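Outer membrane protein TP0453 (PDB 3K8G) alters membrane permeability at acidic pH and might take part in ligand transport as an outer membrane-associated lipoprotein of the spirochaete. Local coordinates at residues A60-A63 with F68-F71; V51-A56 with Y78-L83; E150-C153 with T158-T161; L164-K167 with H171-T174; D89-T94 with E106-S111. All blocks are in the same frame, centred on the assembly; numbering follows the deposited sequence.

How the contacts relate
From the N terminus, contact 2, joining the exit of helix 45-52 to helix 78-81, opens first at 51-56 and closes only at 78-83. The loop it spans contains contact 1, which pairs strands 54-62 and 67-74 as a hairpin, so contact 1 is nested inside contact 2. The remaining contacts follow in series and none cross. Contact 5 closes across strand 101-104, joining the approach to strand 92-95 with strand 108-114. Contact 3 folds the loop after helix 147-153 back on that helix. Contact 4 then sets helix 169-176 against strand 162-166. The centres of contacts 4 and 5 are about 30 Å apart, on opposite sides of the chain's centre.

Contact 1. Residues A60-A63 with F68-F71; sequences AFFA and FRLF
Ala60 and Arg69 form a hydrogen-bonded antiparallel pair near the turn of the buried beta hairpin made by strands 54-62 and 67-74. The backbone evidence is direct: Ala60 N lies 2.9 Å from Arg69 O, and Arg69 N lies 2.8 Å from Ala60 O. The short strand axes approach to 4.8 Å, with their N-to-C directions 165° apart. One step nearer the turn, Phe61 and Phe68 make the non-hydrogen-bonded pair, and their side chains occupy the opposite face of the hairpin from those of Ala60 and Arg69. There Phe61 brings its CB and its ring carbon CD1 over one face of the Phe68 ring; Phe61 CB comes within 3.8 Å of Phe68 CE1. The two rings are inclined by 46°, which is neither a stack nor an edge-to-face pair.

On the Arg69 side, the guanidinium lies almost flat on the Phe62 ring. The planes are only 19° apart and Arg69 CZ is 3.7 Å from the ring centroid, a stacked cation-pi contact shifted toward the rim, where Arg69 NH1 and Phe62 CZ are 3.2 Å apart. An extended run from CG to NE carries the charged group out to this ring. The salt bridge from Arg69 NH2 to Glu67 and the bond from NH1 to Val15 O also constrain how the plane can turn.

Outside the pair, strand 21-26 hydrogen-bonds to Phe61, and strand 117-123 to Phe68 and Leu70. Helix 11-15 packs on the Ala60 face, through Val15.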
# COMPACT_ATOMS: atom_id res chain seq x y z
N ALA A 60 4.99 -1.06 1.09
CA ALA A 60 5.72 0.03 1.74
C ALA A 60 6.24 0.95 0.60
O ALA A 60 6.82 0.46 -0.39
CB ALA A 60 6.86 -0.52 2.55
N PHE A 61 5.99 2.25 0.73
CA PHE A 61 6.57 3.24 -0.21
C PHE A 61 7.69 4.04 0.48
O PHE A 61 7.50 4.56 1.59
CB PHE A 61 5.49 4.23 -0.66
CG PHE A 61 6.06 5.40 -1.42
CD1 PHE A 61 6.61 5.21 -2.67
CD2 PHE A 61 6.10 6.66 -0.85
CE1 PHE A 61 7.17 6.30 -3.38
CE2 PHE A 61 6.66 7.73 -1.54
CZ PHE A 61 7.20 7.53 -2.81
N PHE A 62 8.84 4.14 -0.19
CA PHE A 62 10.00 4.89 0.32
C PHE A 62 10.28 6.10 -0.56
O PHE A 62 10.67 5.95 -1.71
CB PHE A 62 11.24 3.98 0.37
CG PHE A 62 11.08 2.79 1.28
CD1 PHE A 62 11.63 2.83 2.56
CD2 PHE A 62 10.40 1.65 0.86
CE1 PHE A 62 11.50 1.74 3.43
CE2 PHE A 62 10.24 0.57 1.73
CZ PHE A 62 10.82 0.63 3.02
N ALA A 63 10.07 7.31 -0.02
CA ALA A 63 10.15 8.51 -0.83
C ALA A 63 11.57 8.79 -1.33
O ALA A 63 11.76 9.22 -2.48
CB ALA A 63 9.67 9.72 -0.03
N PHE A 68 8.28 1.32 -4.43
CA PHE A 68 7.32 0.57 -3.64
C PHE A 68 7.88 -0.83 -3.48
O PHE A 68 8.47 -1.38 -4.42
CB PHE A 68 5.99 0.43 -4.40
CG PHE A 68 5.09 1.64 -4.33
CD1 PHE A 68 4.10 1.73 -3.35
CD2 PHE A 68 5.15 2.62 -5.33
CE1 PHE A 68 3.20 2.82 -3.31
CE2 PHE A 68 4.25 3.73 -5.30
CZ PHE A 68 3.29 3.83 -4.28
N ARG A 69 7.71 -1.42 -2.29
CA ARG A 69 8.05 -2.82 -2.09
C ARG A 69 6.79 -3.48 -1.67
O ARG A 69 6.13 -2.98 -0.75
CB ARG A 69 9.09 -2.96 -0.99
CG ARG A 69 10.39 -2.12 -1.26
CD ARG A 69 11.47 -2.47 -0.21
NE ARG A 69 12.47 -1.39 -0.22
CZ ARG A 69 13.14 -0.99 0.85
NH1 ARG A 69 12.94 -1.57 2.04
NH2 ARG A 69 14.00 0.01 0.73
N LEU A 70 6.47 -4.61 -2.30
CA LEU A 70 5.17 -5.24 -2.11
C LEU A 70 5.36 -6.71 -1.83
O LEU A 70 6.19 -7.39 -2.42
CB LEU A 70 4.29 -5.09 -3.38
CG LEU A 70 4.12 -3.65 -3.89
CD1 LEU A 70 3.74 -3.60 -5.34
CD2 LEU A 70 3.08 -2.96 -2.99
N PHE A 71 4.54 -7.22 -0.93
CA PHE A 71 4.53 -8.61 -0.62
C PHE A 71 3.10 -9.14 -0.75
O PHE A 71 2.17 -8.56 -0.19
CB PHE A 71 5.06 -8.81 0.80
CG PHE A 71 5.14 -10.25 1.23
CD1 PHE A 71 6.35 -10.93 1.20
CD2 PHE A 71 4.00 -10.90 1.69
CE1 PHE A 71 6.43 -12.27 1.62
CE2 PHE A 71 4.06 -12.26 2.10
CZ PHE A 71 5.28 -12.92 2.08

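Contact 2. Residues V51-A56 with Y78-L83; sequences VDRTTA and YAFTNL
Arg53 and Phe80 supply the whole of this surface contact, and the tight part of it is one methylene over one ring. Arg53 CD sits above the middle of the Phe80 face, 3.6 Å from the ring centroid and 13° off the ring normal, a well-centred CH-pi contact. The nearest individual atoms are Arg53 CD and Phe80 CG, 3.5 Å apart. The two side chains run past each other in opposite directions. Phe80 CG is turned anti to its own backbone nitrogen (chi1 165°), which sends the ring out from helix 78-81 toward Arg53.

Beyond CD the fit is looser, and both residues are partly exposed at the surface of the protein. The arginine chain bends at chi3 (72°), and its guanidinium is inclined to the ring rather than stacked on it. No hydrogen bond links the two segments; Arg53 NE is held instead by Ser75 O, so the polar end is anchored to the chain just ahead of helix 78-81 while the aliphatic part covers the aromatic face. The backbones stay well apart, with 9.3 Å between the CA atoms of Arg53 and Phe80, and the segments bury only 103 Å² in total. Lys49 and Ile50 of helix 45-52 also touch the Phe80 side chain.

Just beyond Arg53, Thr55 and Ala56 both face Ser73 in a classic beta bulge. The contact itself is a CH-pi link at the surface between the short helix 78-81 and the exit of helix 45-52, inferred to be amphipathic and among those that move when the cavity opens.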
# COMPACT_ATOMS: atom_id res chain seq x y z
N VAL A 51 -1.90 -10.55 -9.39
CA VAL A 51 -2.95 -10.01 -8.51
C VAL A 51 -4.18 -10.90 -8.50
O VAL A 51 -4.74 -11.14 -7.44
CB VAL A 51 -3.32 -8.53 -8.82
CG1 VAL A 51 -4.32 -7.99 -7.79
CG2 VAL A 51 -2.12 -7.68 -8.72
N ASP A 52 -4.56 -11.43 -9.68
CA ASP A 52 -5.71 -12.34 -9.79
C ASP A 52 -5.56 -13.64 -9.01
O ASP A 52 -6.55 -14.31 -8.72
CB ASP A 52 -6.07 -12.60 -11.27
CG ASP A 52 -6.52 -11.33 -12.00
OD1 ASP A 52 -6.50 -11.30 -13.25
OD2 ASP A 52 -6.87 -10.33 -11.33
N ARG A 53 -4.33 -13.97 -8.62
CA ARG A 53 -4.05 -15.13 -7.77
C ARG A 53 -3.62 -14.78 -6.31
O ARG A 53 -3.13 -15.64 -5.58
CB ARG A 53 -2.95 -15.98 -8.43
CG ARG A 53 -3.37 -16.58 -9.79
CD ARG A 53 -2.48 -17.74 -10.19
NE ARG A 53 -2.76 -18.91 -9.36
CZ ARG A 53 -3.58 -19.90 -9.69
NH1 ARG A 53 -4.22 -19.90 -10.86
NH2 ARG A 53 -3.76 -20.90 -8.84
N THR A 54 -3.83 -13.53 -5.91
CA THR A 54 -3.36 -13.00 -4.61
C THR A 54 -4.54 -12.76 -3.67
O THR A 54 -5.56 -12.24 -4.10
CB THR A 54 -2.59 -11.71 -4.86
OG1 THR A 54 -1.50 -11.99 -5.74
CG2 THR A 54 -2.03 -11.07 -3.54
N THR A 55 -4.41 -13.16 -2.40
CA THR A 55 -5.47 -12.87 -1.43
C THR A 55 -5.24 -11.53 -0.72
O THR A 55 -6.22 -10.84 -0.39
CB THR A 55 -5.68 -14.01 -0.39
OG1 THR A 55 -4.45 -14.25 0.28
CG2 THR A 55 -6.11 -15.32 -1.08
N ALA A 56 -3.97 -11.16 -0.50
CA ALA A 56 -3.66 -9.92 0.21
C ALA A 56 -2.31 -9.35 -0.22
O ALA A 56 -1.37 -10.11 -0.50
CB ALA A 56 -3.65 -10.16 1.73
N TYR A 78 3.64 -23.60 -10.14
CA TYR A 78 4.60 -23.61 -11.25
C TYR A 78 3.94 -23.41 -12.62
O TYR A 78 4.49 -22.73 -13.48
CB TYR A 78 5.38 -24.93 -11.25
CG TYR A 78 6.39 -25.06 -12.37
CD1 TYR A 78 6.21 -25.99 -13.40
CD2 TYR A 78 7.52 -24.24 -12.41
CE1 TYR A 78 7.15 -26.11 -14.43
CE2 TYR A 78 8.45 -24.34 -13.43
CZ TYR A 78 8.26 -25.27 -14.44
OH TYR A 78 9.20 -25.36 -15.44
N ALA A 79 2.75 -23.98 -12.80
CA ALA A 79 2.04 -23.94 -14.08
C ALA A 79 1.62 -22.52 -14.38
O ALA A 79 1.44 -22.13 -15.54
CB ALA A 79 0.83 -24.88 -14.05
N PHE A 80 1.44 -21.73 -13.33
CA PHE A 80 1.14 -20.31 -13.50
C PHE A 80 2.41 -19.53 -13.79
O PHE A 80 2.50 -18.85 -14.81
CB PHE A 80 0.42 -19.75 -12.27
CG PHE A 80 0.39 -18.24 -12.21
CD1 PHE A 80 -0.36 -17.52 -13.13
CD2 PHE A 80 1.12 -17.55 -11.24
CE1 PHE A 80 -0.39 -16.14 -13.09
CE2 PHE A 80 1.10 -16.17 -11.19
CZ PHE A 80 0.34 -15.47 -12.11
N THR A 81 3.41 -19.66 -12.91
CA THR A 81 4.65 -18.88 -13.03
C THR A 81 5.40 -19.13 -14.33
O THR A 81 5.94 -18.20 -14.93
CB THR A 81 5.59 -19.06 -11.81
OG1 THR A 81 5.91 -20.45 -11.65
CG2 THR A 81 4.91 -18.55 -10.54
N ASN A 82 5.41 -20.38 -14.79
CA ASN A 82 6.06 -20.70 -16.06
C ASN A 82 5.54 -19.92 -17.27
O ASN A 82 6.29 -19.67 -18.24
CB ASN A 82 5.99 -22.20 -16.35
CG ASN A 82 6.69 -22.56 -17.64
OD1 ASN A 82 7.89 -22.31 -17.79
ND2 ASN A 82 5.93 -23.11 -18.60
N LEU A 83 4.28 -19.50 -17.21
CA LEU A 83 3.58 -18.86 -18.32
C LEU A 83 3.61 -17.34 -18.29
O LEU A 83 3.06 -16.68 -19.19
CB LEU A 83 2.13 -19.35 -18.37
CG LEU A 83 2.04 -20.85 -18.73
CD1 LEU A 83 0.59 -21.31 -18.78
CD2 LEU A 83 2.76 -21.11 -20.05

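Contact 3. Residues E150-C153 with T158-T161; sequences EKEC and TSQT
Glu152 turns its carboxylate toward Ser159 and Thr161, and most of the polar linkage between them runs through water. In the first shell, Glu152 OE2 lies 3.5 Å from Thr161 CB and 3.2 Å from Ser159 OG. The Thr161 methyl is alongside the same carboxylate, with CG2 placed 3.9 Å from Glu152 CD.

Water 3 ties the other oxygen across: it donates to Glu152 OE1 at 2.7 Å and is hydrogen-bonded to Thr161 OG1, also at 2.7 Å. Water 2 sits among Glu152 OE2, Ser159 OG and Thr161 O, the last 2.8 Å from the water. It has more acceptors within reach than protons to give, so not all of its possible donations can operate together. Water 1 lies between the main chains, 3.1 Å from Ser159 O, with a weak link to Glu152 O.

What puts the carboxylate here is a bent glutamate: CG is anti to the carbonyl carbon, and a second turn at chi2 (-60°) folds the acid over toward the loop. A salt bridge from Arg148 NE to Glu152 OE1 adds a second-shell anchor one helical turn earlier and would be expected to favour the charged form of this buried acid. The loop is also fastened by Thr158 OG1 to Ser155 O.

The result is a mainly water-mediated closure of the loop on helix 147-153, a region inferred to be amphipathic, just before the chain enters strand 162-166. Tyr24 of strand 21-26 touches Glu152 and Cys153, Leu12 of helix 11-15 packs on Cys153, and Tyr58 OH of strand 54-62 bonds to Cys153 O.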
# COMPACT_ATOMS: atom_id res chain seq x y z
N GLU A 150 -2.39 -3.11 12.18
CA GLU A 150 -1.96 -4.49 12.57
C GLU A 150 -3.13 -5.49 12.52
O GLU A 150 -2.99 -6.59 11.96
CB GLU A 150 -1.38 -4.53 13.99
CG GLU A 150 -0.06 -3.78 14.15
CD GLU A 150 1.19 -4.48 13.53
OE1 GLU A 150 2.30 -3.96 13.75
OE2 GLU A 150 1.09 -5.54 12.87
N LYS A 151 -4.26 -5.09 13.10
CA LYS A 151 -5.48 -5.92 13.05
C LYS A 151 -5.94 -6.24 11.61
O LYS A 151 -6.17 -7.42 11.27
CB LYS A 151 -6.63 -5.29 13.87
CG LYS A 151 -7.88 -6.20 13.96
CD LYS A 151 -7.50 -7.61 14.48
CE LYS A 151 -8.71 -8.45 14.95
NZ LYS A 151 -8.31 -9.86 15.28
N GLU A 152 -6.06 -5.21 10.78
CA GLU A 152 -6.47 -5.42 9.38
C GLU A 152 -5.52 -6.41 8.68
O GLU A 152 -5.98 -7.33 7.97
CB GLU A 152 -6.55 -4.11 8.58
CG GLU A 152 -7.54 -3.03 9.14
CD GLU A 152 -9.01 -3.48 9.21
OE1 GLU A 152 -9.75 -2.84 9.95
OE2 GLU A 152 -9.42 -4.46 8.55
N CYS A 153 -4.22 -6.27 8.91
CA CYS A 153 -3.22 -7.16 8.30
C CYS A 153 -3.42 -8.64 8.60
O CYS A 153 -2.97 -9.48 7.82
CB CYS A 153 -1.77 -6.74 8.64
SG CYS A 153 -1.26 -5.22 7.80
N THR A 158 -12.10 -12.13 6.72
CA THR A 158 -13.16 -11.53 7.54
C THR A 158 -13.41 -10.06 7.21
O THR A 158 -14.52 -9.56 7.43
CB THR A 158 -12.93 -11.73 9.06
OG1 THR A 158 -11.75 -11.03 9.46
CG2 THR A 158 -12.81 -13.21 9.41
N SER A 159 -12.39 -9.38 6.67
CA SER A 159 -12.54 -7.96 6.32
C SER A 159 -11.99 -7.65 4.92
O SER A 159 -11.03 -8.31 4.44
CB SER A 159 -11.88 -7.09 7.40
OG SER A 159 -12.01 -5.70 7.11
N GLN A 160 -12.60 -6.66 4.27
CA GLN A 160 -12.13 -6.15 2.98
C GLN A 160 -11.66 -4.69 3.08
O GLN A 160 -11.54 -3.98 2.08
CB GLN A 160 -13.24 -6.29 1.94
CG GLN A 160 -13.82 -7.74 1.95
CD GLN A 160 -14.67 -8.05 0.74
OE1 GLN A 160 -15.30 -7.16 0.17
NE2 GLN A 160 -14.69 -9.32 0.35
N THR A 161 -11.37 -4.26 4.30
CA THR A 161 -10.87 -2.91 4.58
C THR A 161 -9.43 -2.76 4.08
O THR A 161 -8.57 -3.56 4.41
CB THR A 161 -10.98 -2.60 6.07
OG1 THR A 161 -12.35 -2.65 6.46
CG2 THR A 161 -10.47 -1.19 6.40
O HOH W 1 -8.21 -8.23 5.70
O HOH W 2 -8.97 -5.53 6.36
O HOH W 3 -12.30 -2.99 9.11

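Contact 4. Residues L164-K167 with H171-T174; sequences LYIK and HFIT
Ile166 and Phe172 pack strand 162-166 against the helix that immediately follows it, 169-176, within the beta-half-barrel fold. Strand and helix meet through side chains, with a CA-CA separation of 7.6 Å between Ile166 and Phe172 and no hydrogen bond across.

Phe172 projects its ring at the strand with CG anti to the backbone nitrogen (chi1 -160°). Ile166 answers with both branches. Its CG2 meets the root of the aromatic side chain, 3.8 Å from Phe172 CB, while the longer branch reaches over the ring face. That reach comes with a chi2 of 134°, away from the staggered positions, and it places Ile166 CD1 3.8 Å from the ring centroid, 17° off the normal: a CH-pi contact displaced toward the rim.

The Leu164 side chain crosses that of Phe172 at about a right angle. Met189 and Leu191 of strand 189-196 also touch Phe172, and Val21 touches both strand residues. Helix 169-176 falls in an inferred amphipathic region, and the cavity opens when helices 31-41, 45-52 and 245-253 move away from it and from helix 215-225. At the far end of the ring, Leu164 CD2 stands 4.2 Å from Phe172 CZ.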
# COMPACT_ATOMS: atom_id res chain seq x y z
N LEU A 164 -4.08 2.27 5.37
CA LEU A 164 -2.86 2.98 5.05
C LEU A 164 -2.34 3.61 6.33
O LEU A 164 -3.12 4.07 7.16
CB LEU A 164 -3.07 4.08 4.00
CG LEU A 164 -3.07 3.60 2.53
CD1 LEU A 164 -4.47 3.23 2.13
CD2 LEU A 164 -2.53 4.71 1.63
N TYR A 165 -1.02 3.59 6.48
CA TYR A 165 -0.41 4.35 7.56
C TYR A 165 0.59 5.32 6.94
O TYR A 165 1.54 4.89 6.25
CB TYR A 165 0.29 3.41 8.53
CG TYR A 165 0.96 4.18 9.67
CD1 TYR A 165 0.21 5.02 10.47
CD2 TYR A 165 2.34 4.04 9.96
CE1 TYR A 165 0.78 5.73 11.52
CE2 TYR A 165 2.90 4.74 11.04
CZ TYR A 165 2.10 5.58 11.81
OH TYR A 165 2.58 6.33 12.88
N ILE A 166 0.43 6.61 7.21
CA ILE A 166 1.17 7.62 6.41
C ILE A 166 1.89 8.52 7.41
O ILE A 166 1.22 9.17 8.21
CB ILE A 166 0.17 8.43 5.55
CG1 ILE A 166 -0.60 7.48 4.61
CG2 ILE A 166 0.88 9.64 4.79
CD1 ILE A 166 -2.13 7.76 4.59
N LYS A 167 3.22 8.51 7.38
CA LYS A 167 3.99 9.28 8.35
C LYS A 167 3.74 10.78 8.18
O LYS A 167 3.60 11.49 9.16
CB LYS A 167 5.50 8.93 8.29
CG LYS A 167 5.75 7.42 8.53
CD LYS A 167 7.17 7.06 8.97
CE LYS A 167 7.24 5.55 9.41
NZ LYS A 167 8.55 4.84 9.08
N HIS A 171 0.76 16.32 4.45
CA HIS A 171 0.88 16.27 2.99
C HIS A 171 -0.21 15.42 2.31
O HIS A 171 -0.75 15.81 1.27
CB HIS A 171 2.28 15.76 2.64
CG HIS A 171 2.67 15.96 1.20
ND1 HIS A 171 2.61 14.95 0.27
CD2 HIS A 171 3.15 17.05 0.55
CE1 HIS A 171 3.02 15.41 -0.90
NE2 HIS A 171 3.36 16.68 -0.76
N PHE A 172 -0.56 14.28 2.90
CA PHE A 172 -1.53 13.36 2.28
C PHE A 172 -2.98 13.86 2.36
O PHE A 172 -3.77 13.63 1.42
CB PHE A 172 -1.42 11.98 2.94
CG PHE A 172 -1.99 10.85 2.12
CD1 PHE A 172 -1.22 10.21 1.15
CD2 PHE A 172 -3.29 10.42 2.31
CE1 PHE A 172 -1.74 9.17 0.39
CE2 PHE A 172 -3.82 9.37 1.56
CZ PHE A 172 -3.04 8.74 0.61
N ILE A 173 -3.32 14.52 3.47
CA ILE A 173 -4.69 15.02 3.70
C ILE A 173 -5.17 16.01 2.64
O ILE A 173 -6.35 16.01 2.26
CB ILE A 173 -4.86 15.62 5.12
CG1 ILE A 173 -6.35 15.78 5.46
CG2 ILE A 173 -4.20 16.99 5.24
CD1 ILE A 173 -7.07 14.50 5.75
N THR A 174 -4.26 16.85 2.16
CA THR A 174 -4.59 17.80 1.11
C THR A 174 -4.95 17.06 -0.19
O THR A 174 -5.93 17.43 -0.88
CB THR A 174 -3.44 18.81 0.87
OG1 THR A 174 -2.34 18.16 0.22
CG2 THR A 174 -2.97 19.39 2.18

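Contact 5. Residues D89-T94 with E106-S111; sequences DGWAST and EHTDVS
Trp91 reaches from just before strand 92-95 to Thr108 and Val110 on strand 108-114, in an antiparallel meander whose middle strand is 101-104. Strand 92-95 is an outermost strand of the chain, so the indole packs near that end of the half-barrel. Trp91 loses 64 Å² to the contact, against 25 Å² for Thr108 and 23 Å² for Val110, so the indole is the bridging element. No hydrogen bond joins the segments; the backbone pairing of each runs through the intervening strand, Ala92 with Glu104 and Val110 with Tyr103.

The indole leaves its backbone with CG anti to the carbonyl carbon (chi1 -68°), and chi2 of 102° turns the six-membered ring toward strand 108-114. CZ3 and CH2 make the closest approaches. Trp91 CZ3 comes within 3.6 Å of Thr108 O, a carbonyl that accepts a hydrogen bond from Ser105 OG. The threonine methyl is more distant, with CG2 4.2 Å from Trp91 CH2. Thr108 O and Val110 CG2 meet the indole obliquely, and nothing here amounts to a stack.

Around the three residues, Phe85 makes an edge-to-face pair with Trp91 and also touches Val110, while the indole NE1 has a weak hydrogen bond to Asp46 OD1. Val120 packs on Thr108 and Val110 from strand 117-123. Val110 closes the contact with one branch: CG1 is anti to the backbone nitrogen, leaving CG2 to meet the indole, 3.8 Å from Trp91 CH2.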
# COMPACT_ATOMS: atom_id res chain seq x y z
N ASP A 89 8.35 -9.83 -23.27
CA ASP A 89 7.73 -8.73 -22.56
C ASP A 89 8.75 -7.86 -21.86
O ASP A 89 8.40 -6.90 -21.17
CB ASP A 89 6.64 -9.24 -21.60
CG ASP A 89 5.32 -9.52 -22.31
OD1 ASP A 89 5.05 -8.84 -23.33
OD2 ASP A 89 4.57 -10.41 -21.86
N GLY A 90 10.03 -8.18 -22.07
CA GLY A 90 11.14 -7.42 -21.49
C GLY A 90 11.55 -7.87 -20.11
O GLY A 90 12.13 -7.07 -19.35
N TRP A 91 11.26 -9.13 -19.77
CA TRP A 91 11.63 -9.75 -18.49
C TRP A 91 12.90 -10.57 -18.63
O TRP A 91 12.97 -11.46 -19.48
CB TRP A 91 10.54 -10.71 -17.99
CG TRP A 91 9.31 -10.08 -17.58
CD1 TRP A 91 8.14 -10.01 -18.30
CD2 TRP A 91 9.07 -9.39 -16.34
NE1 TRP A 91 7.19 -9.32 -17.58
CE2 TRP A 91 7.73 -8.93 -16.37
CE3 TRP A 91 9.85 -9.12 -15.21
CZ2 TRP A 91 7.15 -8.21 -15.32
CZ3 TRP A 91 9.27 -8.41 -14.14
CH2 TRP A 91 7.94 -7.96 -14.21
N ALA A 92 13.88 -10.31 -17.77
CA ALA A 92 15.09 -11.12 -17.73
C ALA A 92 15.09 -11.89 -16.43
O ALA A 92 14.74 -11.34 -15.38
CB ALA A 92 16.32 -10.25 -17.82
N SER A 93 15.46 -13.16 -16.51
CA SER A 93 15.53 -14.01 -15.33
C SER A 93 16.97 -14.25 -14.90
O SER A 93 17.88 -14.30 -15.74
CB SER A 93 14.84 -15.34 -15.61
OG SER A 93 15.60 -16.10 -16.54
N THR A 94 17.16 -14.41 -13.59
CA THR A 94 18.47 -14.72 -13.01
C THR A 94 18.31 -15.76 -11.90
O THR A 94 17.35 -15.73 -11.13
CB THR A 94 19.20 -13.46 -12.45
OG1 THR A 94 19.06 -12.37 -13.37
CG2 THR A 94 20.69 -13.73 -12.24
N GLU A 106 12.80 -3.00 -16.66
CA GLU A 106 13.20 -1.60 -16.44
C GLU A 106 12.86 -1.03 -15.06
O GLU A 106 13.71 -0.44 -14.38
CB GLU A 106 12.58 -0.68 -17.50
CG GLU A 106 13.14 0.74 -17.48
CD GLU A 106 14.62 0.82 -17.89
OE1 GLU A 106 15.18 -0.20 -18.39
OE2 GLU A 106 15.22 1.90 -17.73
N HIS A 107 11.59 -1.14 -14.68
CA HIS A 107 11.15 -0.55 -13.41
C HIS A 107 10.64 -1.54 -12.36
O HIS A 107 10.35 -1.13 -11.24
CB HIS A 107 10.08 0.51 -13.68
CG HIS A 107 10.61 1.73 -14.37
ND1 HIS A 107 11.57 2.55 -13.80
CD2 HIS A 107 10.32 2.26 -15.58
CE1 HIS A 107 11.85 3.53 -14.64
NE2 HIS A 107 11.10 3.38 -15.72
N THR A 108 10.49 -2.81 -12.74
CA THR A 108 9.87 -3.81 -11.87
C THR A 108 10.70 -5.08 -11.72
O THR A 108 11.14 -5.66 -12.72
CB THR A 108 8.45 -4.16 -12.33
OG1 THR A 108 7.73 -2.95 -12.57
CG2 THR A 108 7.69 -4.95 -11.26
N ASP A 109 10.94 -5.49 -10.46
CA ASP A 109 11.55 -6.76 -10.14
C ASP A 109 10.56 -7.64 -9.38
O ASP A 109 9.80 -7.16 -8.55
CB ASP A 109 12.84 -6.53 -9.37
CG ASP A 109 13.76 -5.54 -10.09
OD1 ASP A 109 13.90 -5.66 -11.35
OD2 ASP A 109 14.28 -4.60 -9.45
N VAL A 110 10.55 -8.93 -9.70
CA VAL A 110 9.56 -9.83 -9.13
C VAL A 110 10.25 -11.13 -8.79
O VAL A 110 11.07 -11.66 -9.57
CB VAL A 110 8.35 -10.10 -10.07
CG1 VAL A 110 7.30 -11.01 -9.38
CG2 VAL A 110 7.70 -8.80 -10.56
N SER A 111 9.87 -11.66 -7.63
CA SER A 111 10.26 -12.99 -7.23
C SER A 111 9.06 -13.72 -6.69
O SER A 111 8.17 -13.11 -6.09
CB SER A 111 11.28 -12.92 -6.07
OG SER A 111 11.85 -14.21 -5.96